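Local atomic coordinates of activating signal cointegrator 1 complex subunit 2 (Homo sapiens, PDB entry 6YXQ), a protein that binds polyubiquitin chains and recruits ASCC3 and ALKBH3 to sites of DNA alkylation damage, and also takes part in rescuing stalled ribosomes. Residues I165-G173 / T258-I266; L269-C280 / I326-I334. All blocks are in the same frame, centred on the assembly; numbering follows the deposited sequence.

Both contacts belong to the N-terminal, mostly helical part of ASCC2, crystallised with ASCC3, and they follow each other along the chain: contact 1 ends on helix 243-266, and contact 2 opens with the short helix 271-275 that comes next. Their centres lie about 15 Å apart, contact 1 about 3 Å and contact 2 about 14 Å from the centre of the chain. They are joined by packing, with F263 CE2 3.7 Å from A270 CB and W261 N 3.7 Å from I326 CD1. Contact 1 borders the ASCC3 chain, to which D167, L166, L171, L260, W261 and A262 all reach; contact 2 touches no other chain of the assembly.

Contact 1: I165-G173 / T258-I266; sequences ILDLCVLFG and TTLWAFLDI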
loop_
_atom_site.group_PDB
_atom_site.type_symbol
_atom_site.label_atom_id
_atom_site.label_comp_id
_atom_site.label_asym_id
_atom_site.label_seq_id
_atom_site.Cartn_x
_atom_site.Cartn_y
_atom_site.Cartn_z
ATOM N N ILE B 165 -4.812 -1.873 -7.660
ATOM C CA ILE B 165 -3.761 -2.743 -8.180
ATOM C C ILE B 165 -2.507 -1.936 -8.497
ATOM O O ILE B 165 -1.381 -2.338 -8.158
ATOM C CB ILE B 165 -4.271 -3.512 -9.409
ATOM C CG1 ILE B 165 -5.279 -4.579 -8.976
ATOM C CG2 ILE B 165 -3.106 -4.135 -10.159
ATOM C CD1 ILE B 165 -6.059 -5.176 -10.120
ATOM N N LEU B 166 -2.682 -0.788 -9.155
ATOM C CA LEU B 166 -1.551 0.087 -9.443
ATOM C C LEU B 166 -0.858 0.519 -8.157
ATOM O O LEU B 166 0.378 0.480 -8.059
ATOM C CB LEU B 166 -2.028 1.304 -10.238
ATOM C CG LEU B 166 -1.982 1.229 -11.768
ATOM C CD1 LEU B 166 -2.663 -0.024 -12.292
ATOM C CD2 LEU B 166 -2.621 2.464 -12.364
ATOM N N ASP B 167 -1.647 0.937 -7.165
ATOM C CA ASP B 167 -1.094 1.284 -5.863
ATOM C C ASP B 167 -0.322 0.113 -5.276
ATOM O O ASP B 167 0.798 0.279 -4.783
ATOM C CB ASP B 167 -2.213 1.718 -4.912
ATOM C CG ASP B 167 -2.800 3.064 -5.277
ATOM O OD1 ASP B 167 -2.027 3.953 -5.709
ATOM O OD2 ASP B 167 -4.031 3.235 -5.126
ATOM N N LEU B 168 -0.909 -1.086 -5.322
ATOM C CA LEU B 168 -0.261 -2.256 -4.747
ATOM C C LEU B 168 1.110 -2.469 -5.360
ATOM O O LEU B 168 2.085 -2.728 -4.647
ATOM C CB LEU B 168 -1.123 -3.501 -4.956
ATOM C CG LEU B 168 -2.233 -3.721 -3.938
ATOM C CD1 LEU B 168 -3.124 -4.873 -4.383
ATOM C CD2 LEU B 168 -1.622 -3.978 -2.573
ATOM N N CYS B 169 1.201 -2.359 -6.689
ATOM C CA CYS B 169 2.476 -2.585 -7.374
ATOM C C CYS B 169 3.505 -1.534 -7.015
ATOM O O CYS B 169 4.639 -1.878 -6.654
ATOM C CB CYS B 169 2.295 -2.630 -8.892
ATOM S SG CYS B 169 1.207 -3.925 -9.478
ATOM N N VAL B 170 3.142 -0.251 -7.131
ATOM C CA VAL B 170 4.154 0.762 -6.843
ATOM C C VAL B 170 4.570 0.699 -5.379
ATOM O O VAL B 170 5.700 1.068 -5.030
ATOM C CB VAL B 170 3.665 2.165 -7.222
ATOM C CG1 VAL B 170 2.494 2.587 -6.368
ATOM C CG2 VAL B 170 4.789 3.179 -7.098
ATOM N N LEU B 171 3.692 0.198 -4.504
ATOM C CA LEU B 171 4.011 0.171 -3.083
ATOM C C LEU B 171 4.844 -1.047 -2.693
ATOM O O LEU B 171 5.774 -0.922 -1.888
ATOM C CB LEU B 171 2.725 0.216 -2.256
ATOM C CG LEU B 171 2.004 1.569 -2.187
ATOM C CD1 LEU B 171 0.672 1.416 -1.462
ATOM C CD2 LEU B 171 2.843 2.669 -1.546
ATOM N N PHE B 172 4.549 -2.229 -3.244
ATOM C CA PHE B 172 5.190 -3.459 -2.780
ATOM C C PHE B 172 5.990 -4.169 -3.868
ATOM O O PHE B 172 6.356 -5.335 -3.687
ATOM C CB PHE B 172 4.159 -4.438 -2.203
ATOM C CG PHE B 172 3.217 -3.832 -1.197
ATOM C CD1 PHE B 172 3.564 -3.758 0.142
ATOM C CD2 PHE B 172 1.973 -3.364 -1.585
ATOM C CE1 PHE B 172 2.695 -3.207 1.070
ATOM C CE2 PHE B 172 1.100 -2.814 -0.662
ATOM C CZ PHE B 172 1.461 -2.737 0.665
ATOM N N GLY B 173 6.289 -3.511 -4.985
ATOM C CA GLY B 173 6.835 -4.254 -6.098
ATOM C C GLY B 173 8.340 -4.361 -6.126
ATOM O O GLY B 173 8.880 -5.301 -6.716
ATOM N N THR B 258 6.057 6.487 -12.523
ATOM C CA THR B 258 6.504 5.427 -11.631
ATOM C C THR B 258 5.408 4.395 -11.405
ATOM O O THR B 258 5.672 3.187 -11.439
ATOM C CB THR B 258 6.969 6.030 -10.310
ATOM O OG1 THR B 258 7.959 7.030 -10.569
ATOM C CG2 THR B 258 7.561 4.974 -9.414
ATOM N N THR B 259 4.165 4.845 -11.196
ATOM C CA THR B 259 3.071 3.911 -10.945
ATOM C C THR B 259 2.788 3.045 -12.167
ATOM O O THR B 259 2.666 1.819 -12.055
ATOM C CB THR B 259 1.815 4.671 -10.531
ATOM O OG1 THR B 259 2.132 5.561 -9.457
ATOM C CG2 THR B 259 0.745 3.698 -10.077
ATOM N N LEU B 260 2.673 3.666 -13.346
ATOM C CA LEU B 260 2.454 2.893 -14.564
ATOM C C LEU B 260 3.585 1.896 -14.801
ATOM O O LEU B 260 3.339 0.721 -15.116
ATOM C CB LEU B 260 2.313 3.839 -15.753
ATOM C CG LEU B 260 0.999 4.610 -15.807
ATOM C CD1 LEU B 260 0.907 5.428 -17.087
ATOM C CD2 LEU B 260 -0.149 3.633 -15.703
ATOM N N TRP B 261 4.833 2.341 -14.641
ATOM C CA TRP B 261 5.954 1.450 -14.887
ATOM C C TRP B 261 5.975 0.298 -13.891
ATOM O O TRP B 261 6.229 -0.847 -14.275
ATOM C CB TRP B 261 7.269 2.223 -14.834
ATOM C CG TRP B 261 8.430 1.308 -14.741
ATOM C CD1 TRP B 261 9.075 0.691 -15.777
ATOM C CD2 TRP B 261 9.069 0.861 -13.545
ATOM N NE1 TRP B 261 10.088 -0.102 -15.296
ATOM C CE2 TRP B 261 10.107 -0.014 -13.928
ATOM C CE3 TRP B 261 8.870 1.120 -12.187
ATOM C CZ2 TRP B 261 10.945 -0.628 -12.999
ATOM C CZ3 TRP B 261 9.703 0.511 -11.268
ATOM C CH2 TRP B 261 10.727 -0.354 -11.678
ATOM N N ALA B 262 5.728 0.578 -12.609
ATOM C CA ALA B 262 5.708 -0.492 -11.618
ATOM C C ALA B 262 4.603 -1.490 -11.920
ATOM O O ALA B 262 4.796 -2.706 -11.791
ATOM C CB ALA B 262 5.537 0.088 -10.216
ATOM N N PHE B 263 3.438 -0.996 -12.335
ATOM C CA PHE B 263 2.355 -1.903 -12.680
ATOM C C PHE B 263 2.757 -2.822 -13.821
ATOM O O PHE B 263 2.501 -4.027 -13.772
ATOM C CB PHE B 263 1.096 -1.124 -13.047
ATOM C CG PHE B 263 -0.007 -1.991 -13.565
ATOM C CD1 PHE B 263 -0.442 -3.084 -12.835
ATOM C CD2 PHE B 263 -0.598 -1.726 -14.789
ATOM C CE1 PHE B 263 -1.457 -3.889 -13.308
ATOM C CE2 PHE B 263 -1.614 -2.526 -15.272
ATOM C CZ PHE B 263 -2.044 -3.612 -14.530
ATOM N N LEU B 264 3.394 -2.273 -14.858
ATOM C CA LEU B 264 3.769 -3.118 -15.987
ATOM C C LEU B 264 4.964 -4.002 -15.671
ATOM O O LEU B 264 5.149 -5.033 -16.328
ATOM C CB LEU B 264 4.055 -2.266 -17.223
ATOM C CG LEU B 264 2.794 -1.623 -17.806
ATOM C CD1 LEU B 264 3.143 -0.756 -18.998
ATOM C CD2 LEU B 264 1.754 -2.675 -18.183
ATOM N N ASP B 265 5.774 -3.617 -14.684
ATOM C CA ASP B 265 6.873 -4.466 -14.239
ATOM C C ASP B 265 6.342 -5.680 -13.493
ATOM O O ASP B 265 6.874 -6.787 -13.632
ATOM C CB ASP B 265 7.832 -3.657 -13.362
ATOM C CG ASP B 265 8.950 -4.501 -12.759
ATOM O OD1 ASP B 265 9.797 -5.021 -13.521
ATOM O OD2 ASP B 265 8.991 -4.624 -11.515
ATOM N N ILE B 266 5.276 -5.496 -12.714
ATOM C CA ILE B 266 4.678 -6.632 -12.021
ATOM C C ILE B 266 3.856 -7.487 -12.978
ATOM O O ILE B 266 3.938 -8.719 -12.944
ATOM C CB ILE B 266 3.832 -6.159 -10.828
ATOM C CG1 ILE B 266 4.727 -5.481 -9.789
ATOM C CG2 ILE B 266 3.092 -7.338 -10.211
ATOM C CD1 ILE B 266 5.715 -6.428 -9.135
#
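Helices 165-172 and 258-266 cross almost perpendicularly, at 87°, with axes 7.9 Å apart; the CA atoms of V170 and A262 come within 5.2 Å. The small side chain of A262 suits this near point, its CB lying 3.7 Å from V170 CA. On one side of the crossing, L166 lays CD1 over one face of the F263 ring, 3.7 Å from the centroid and 17° off the normal, a CH-pi contact. The same ring receives C169 SG at its edge, near the ring plane and 5.2 Å from the centroid, a sulfur-aromatic contact. I165 CG2 meets F263 CE1 obliquely at 3.6 Å. With CG opposite the backbone N (chi1 173°), F263 carries its ring alongside helix 162-172, to I165, L166 and C169. Without the ring, as with an alanine here, L166 CD1 and C169 SG would probably lose their aromatic partner and a gap would open beside I165. C169 SG also packs against I266 CB at 3.7 Å, while T259 turns CG2 to L166 CB. The threonine hydroxyls serve their own surroundings: T259 OG1 bonds to D255 O, and T258 OG1 to C254 O and H318. G173, which has no side chain, presents its CA to I266 CD1. Beyond this apolar interface, D167 forms salt bridges with R104 and with R15 of the ASCC3 chain. With no hydrogen bond between the two segments, their contact rests on apolar, CH-pi and sulfur-aromatic packing, joining helices that both also meet ASCC3.

Contact 2: L269-C280 / I326-I334; sequences LACQTFQKHDFC and IFHIILNQI
I330 enters as a knob into a hole formed by C271, Q275, F279 and C280. Its CD1 reaches F279 CD2 at 3.8 Å and also touches F274 CB, whereas CG2 lies 3.9 Å from Q275 CB and near C280 SG. CG1 packs on C271, whose sulfur also meets I329 CG2 at 3.5 Å. One turn further along, I334 takes the rarer rotamer with CG1 between the backbone N and carbonyl carbon (chi1 74°), which directs CD1 to Q275 CG while CG2 faces Q272 NE2. At the other end, C280 SG stands over one face of the F327 ring, 4.2 Å from the centroid and 20° off the normal. The far end of Q275, itself a wall of the hole, bends at chi2 and accepts the backbone N-H of C280 through OE1 (N to OE1 3.1 Å, 165° at the hydrogen); the N-H comes in within the plane of the side-chain carbonyl, at a lone pair. This bond ties helix 271-275 across the type I turn Q275-D278 to the start of helix 279-300. F274 CD2 sits above the centre of the F279 ring, on the side from which I330 CD1 approaches. Farther out, Y371 and F367 meet F327 edge-to-face, and I357 packs on C280. No hydrogen bond joins the two segments; apolar and sulfur-aromatic contacts seat helix 271-275 and the start of helix 279-300 against helix 306-340.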
loop_
_atom_site.group_PDB
_atom_site.type_symbol
_atom_site.label_atom_id
_atom_site.label_comp_id
_atom_site.label_asym_id
_atom_site.label_seq_id
_atom_site.Cartn_x
_atom_site.Cartn_y
_atom_site.Cartn_z
ATOM N N LEU B 269 1.451 -8.642 -18.801
ATOM C CA LEU B 269 0.347 -9.063 -19.663
ATOM C C LEU B 269 -0.622 -7.926 -19.976
ATOM O O LEU B 269 -1.439 -8.061 -20.895
ATOM C CB LEU B 269 -0.428 -10.218 -19.022
ATOM C CG LEU B 269 0.133 -11.634 -19.140
ATOM C CD1 LEU B 269 -0.680 -12.566 -18.275
ATOM C CD2 LEU B 269 0.131 -12.121 -20.576
ATOM N N ALA B 270 -0.554 -6.819 -19.235
ATOM C CA ALA B 270 -1.460 -5.702 -19.454
ATOM C C ALA B 270 -1.105 -4.908 -20.702
ATOM O O ALA B 270 -1.953 -4.160 -21.207
ATOM C CB ALA B 270 -1.446 -4.791 -18.227
ATOM N N CYS B 271 0.113 -5.100 -21.228
ATOM C CA CYS B 271 0.691 -4.181 -22.210
ATOM C C CYS B 271 -0.151 -4.082 -23.472
ATOM O O CYS B 271 -0.312 -2.991 -24.034
ATOM C CB CYS B 271 2.110 -4.621 -22.572
ATOM S SG CYS B 271 3.358 -4.340 -21.323
ATOM N N GLN B 272 -0.669 -5.212 -23.953
ATOM C CA GLN B 272 -1.484 -5.165 -25.160
ATOM C C GLN B 272 -2.716 -4.303 -24.942
ATOM O O GLN B 272 -3.065 -3.482 -25.801
ATOM C CB GLN B 272 -1.873 -6.573 -25.600
ATOM C CG GLN B 272 -2.644 -6.598 -26.908
ATOM C CD GLN B 272 -1.859 -6.025 -28.084
ATOM O OE1 GLN B 272 -2.067 -4.876 -28.486
ATOM N NE2 GLN B 272 -0.961 -6.830 -28.647
ATOM N N THR B 273 -3.367 -4.446 -23.785
ATOM C CA THR B 273 -4.455 -3.535 -23.446
ATOM C C THR B 273 -4.011 -2.086 -23.594
ATOM O O THR B 273 -4.734 -1.265 -24.169
ATOM C CB THR B 273 -4.949 -3.808 -22.024
ATOM O OG1 THR B 273 -5.166 -5.215 -21.863
ATOM C CG2 THR B 273 -6.243 -3.055 -21.751
ATOM N N PHE B 274 -2.799 -1.769 -23.124
ATOM C CA PHE B 274 -2.254 -0.426 -23.299
ATOM C C PHE B 274 -2.082 -0.092 -24.775
ATOM O O PHE B 274 -2.498 0.976 -25.239
ATOM C CB PHE B 274 -0.914 -0.296 -22.576
ATOM C CG PHE B 274 -1.028 0.087 -21.129
ATOM C CD1 PHE B 274 -1.376 -0.854 -20.173
ATOM C CD2 PHE B 274 -0.755 1.379 -20.718
ATOM C CE1 PHE B 274 -1.467 -0.508 -18.837
ATOM C CE2 PHE B 274 -0.850 1.732 -19.379
ATOM C CZ PHE B 274 -1.206 0.787 -18.437
ATOM N N GLN B 275 -1.470 -0.998 -25.537
ATOM C CA GLN B 275 -1.144 -0.651 -26.913
ATOM C C GLN B 275 -2.385 -0.576 -27.789
ATOM O O GLN B 275 -2.368 0.113 -28.812
ATOM C CB GLN B 275 -0.128 -1.644 -27.479
ATOM C CG GLN B 275 0.418 -1.255 -28.846
ATOM C CD GLN B 275 0.933 0.171 -28.910
ATOM O OE1 GLN B 275 1.473 0.698 -27.940
ATOM N NE2 GLN B 275 0.769 0.802 -30.067
ATOM N N LYS B 276 -3.467 -1.249 -27.398
ATOM C CA LYS B 276 -4.739 -1.080 -28.089
ATOM C C LYS B 276 -5.152 0.386 -28.132
ATOM O O LYS B 276 -5.879 0.804 -29.042
ATOM C CB LYS B 276 -5.808 -1.938 -27.407
ATOM C CG LYS B 276 -7.213 -1.369 -27.415
ATOM C CD LYS B 276 -8.220 -2.427 -27.001
ATOM C CE LYS B 276 -9.612 -1.845 -26.852
ATOM N NZ LYS B 276 -10.612 -2.918 -26.628
ATOM N N HIS B 277 -4.675 1.188 -27.179
ATOM C CA HIS B 277 -4.986 2.610 -27.123
ATOM C C HIS B 277 -3.841 3.471 -27.642
ATOM O O HIS B 277 -3.711 4.632 -27.241
ATOM C CB HIS B 277 -5.357 3.018 -25.697
ATOM C CG HIS B 277 -6.692 2.505 -25.246
ATOM N ND1 HIS B 277 -7.811 3.306 -25.177
ATOM C CD2 HIS B 277 -7.084 1.276 -24.838
ATOM C CE1 HIS B 277 -8.835 2.592 -24.744
ATOM N NE2 HIS B 277 -8.420 1.357 -24.530
ATOM N N ASP B 278 -3.005 2.917 -28.524
ATOM C CA ASP B 278 -1.935 3.661 -29.191
ATOM C C ASP B 278 -0.984 4.303 -28.178
ATOM O O ASP B 278 -0.634 5.480 -28.280
ATOM C CB ASP B 278 -2.521 4.707 -30.145
ATOM C CG ASP B 278 -1.516 5.188 -31.181
ATOM O OD1 ASP B 278 -0.539 4.453 -31.460
ATOM O OD2 ASP B 278 -1.707 6.306 -31.712
ATOM N N PHE B 279 -0.547 3.505 -27.199
ATOM C CA PHE B 279 0.179 4.068 -26.062
ATOM C C PHE B 279 1.618 4.433 -26.414
ATOM O O PHE B 279 2.099 5.503 -26.018
ATOM C CB PHE B 279 0.155 3.097 -24.880
ATOM C CG PHE B 279 0.376 3.759 -23.552
ATOM C CD1 PHE B 279 -0.677 4.348 -22.874
ATOM C CD2 PHE B 279 1.638 3.803 -22.985
ATOM C CE1 PHE B 279 -0.475 4.969 -21.650
ATOM C CE2 PHE B 279 1.849 4.423 -21.761
ATOM C CZ PHE B 279 0.789 5.008 -21.094
ATOM N N CYS B 280 2.319 3.556 -27.144
ATOM C CA CYS B 280 3.704 3.832 -27.525
ATOM C C CYS B 280 3.849 5.175 -28.220
ATOM O O CYS B 280 4.785 5.930 -27.931
ATOM C CB CYS B 280 4.242 2.725 -28.432
ATOM S SG CYS B 280 4.602 1.169 -27.623
ATOM N N ILE B 326 8.670 1.927 -19.903
ATOM C CA ILE B 326 7.311 1.522 -20.254
ATOM C C ILE B 326 7.224 1.203 -21.742
ATOM O O ILE B 326 6.693 0.154 -22.150
ATOM C CB ILE B 326 6.312 2.623 -19.850
ATOM C CG1 ILE B 326 6.229 2.732 -18.331
ATOM C CG2 ILE B 326 4.936 2.350 -20.423
ATOM C CD1 ILE B 326 5.517 3.966 -17.851
ATOM N N PHE B 327 7.729 2.125 -22.575
ATOM C CA PHE B 327 7.732 1.931 -24.023
ATOM C C PHE B 327 8.355 0.594 -24.395
ATOM O O PHE B 327 7.776 -0.193 -25.160
ATOM C CB PHE B 327 8.487 3.077 -24.698
ATOM C CG PHE B 327 8.419 3.061 -26.209
ATOM C CD1 PHE B 327 9.268 2.248 -26.955
ATOM C CD2 PHE B 327 7.529 3.884 -26.883
ATOM C CE1 PHE B 327 9.215 2.240 -28.341
ATOM C CE2 PHE B 327 7.475 3.888 -28.271
ATOM C CZ PHE B 327 8.315 3.065 -29.002
ATOM N N HIS B 328 9.537 0.313 -23.848
ATOM C CA HIS B 328 10.212 -0.919 -24.228
ATOM C C HIS B 328 9.498 -2.152 -23.689
ATOM O O HIS B 328 9.495 -3.193 -24.352
ATOM C CB HIS B 328 11.660 -0.916 -23.762
ATOM C CG HIS B 328 12.430 -2.091 -24.264
ATOM N ND1 HIS B 328 12.760 -3.160 -23.462
ATOM C CD2 HIS B 328 12.896 -2.386 -25.499
ATOM C CE1 HIS B 328 13.413 -4.058 -24.180
ATOM N NE2 HIS B 328 13.510 -3.613 -25.419
ATOM N N ILE B 329 8.901 -2.067 -22.497
ATOM C CA ILE B 329 8.173 -3.213 -21.955
ATOM C C ILE B 329 7.028 -3.589 -22.888
ATOM O O ILE B 329 6.829 -4.768 -23.218
ATOM C CB ILE B 329 7.674 -2.909 -20.530
ATOM C CG1 ILE B 329 8.834 -2.896 -19.542
ATOM C CG2 ILE B 329 6.655 -3.929 -20.079
ATOM C CD1 ILE B 329 8.450 -2.371 -18.178
ATOM N N ILE B 330 6.285 -2.580 -23.357
ATOM C CA ILE B 330 5.163 -2.840 -24.262
ATOM C C ILE B 330 5.662 -3.413 -25.585
ATOM O O ILE B 330 5.122 -4.407 -26.104
ATOM C CB ILE B 330 4.345 -1.560 -24.491
ATOM C CG1 ILE B 330 3.784 -1.030 -23.176
ATOM C CG2 ILE B 330 3.226 -1.840 -25.460
ATOM C CD1 ILE B 330 3.077 0.284 -23.317
ATOM N N LEU B 331 6.680 -2.769 -26.167
ATOM C CA LEU B 331 7.247 -3.246 -27.421
ATOM C C LEU B 331 7.659 -4.710 -27.315
ATOM O O LEU B 331 7.287 -5.538 -28.156
ATOM C CB LEU B 331 8.445 -2.377 -27.805
ATOM C CG LEU B 331 9.027 -2.618 -29.196
ATOM C CD1 LEU B 331 8.053 -2.142 -30.270
ATOM C CD2 LEU B 331 10.375 -1.936 -29.342
ATOM N N ASN B 332 8.433 -5.042 -26.279
ATOM C CA ASN B 332 8.893 -6.413 -26.096
ATOM C C ASN B 332 7.719 -7.370 -25.969
ATOM O O ASN B 332 7.653 -8.381 -26.682
ATOM C CB ASN B 332 9.793 -6.506 -24.867
ATOM C CG ASN B 332 10.315 -7.910 -24.641
ATOM O OD1 ASN B 332 11.243 -8.356 -25.315
ATOM N ND2 ASN B 332 9.709 -8.621 -23.698
ATOM N N GLN B 333 6.759 -7.038 -25.096
ATOM C CA GLN B 333 5.672 -7.964 -24.801
ATOM C C GLN B 333 4.842 -8.277 -26.038
ATOM O O GLN B 333 4.437 -9.426 -26.242
ATOM C CB GLN B 333 4.784 -7.403 -23.690
ATOM C CG GLN B 333 3.678 -8.350 -23.249
ATOM C CD GLN B 333 4.178 -9.465 -22.348
ATOM O OE1 GLN B 333 5.233 -9.351 -21.725
ATOM N NE2 GLN B 333 3.417 -10.554 -22.276
ATOM N N ILE B 334 4.579 -7.282 -26.890
ATOM C CA ILE B 334 3.665 -7.533 -28.006
ATOM C C ILE B 334 4.361 -7.806 -29.337
ATOM O O ILE B 334 3.675 -8.175 -30.305
ATOM C CB ILE B 334 2.654 -6.383 -28.172
ATOM C CG1 ILE B 334 3.331 -5.161 -28.775
ATOM C CG2 ILE B 334 2.033 -6.052 -26.839
ATOM C CD1 ILE B 334 2.555 -3.902 -28.576
#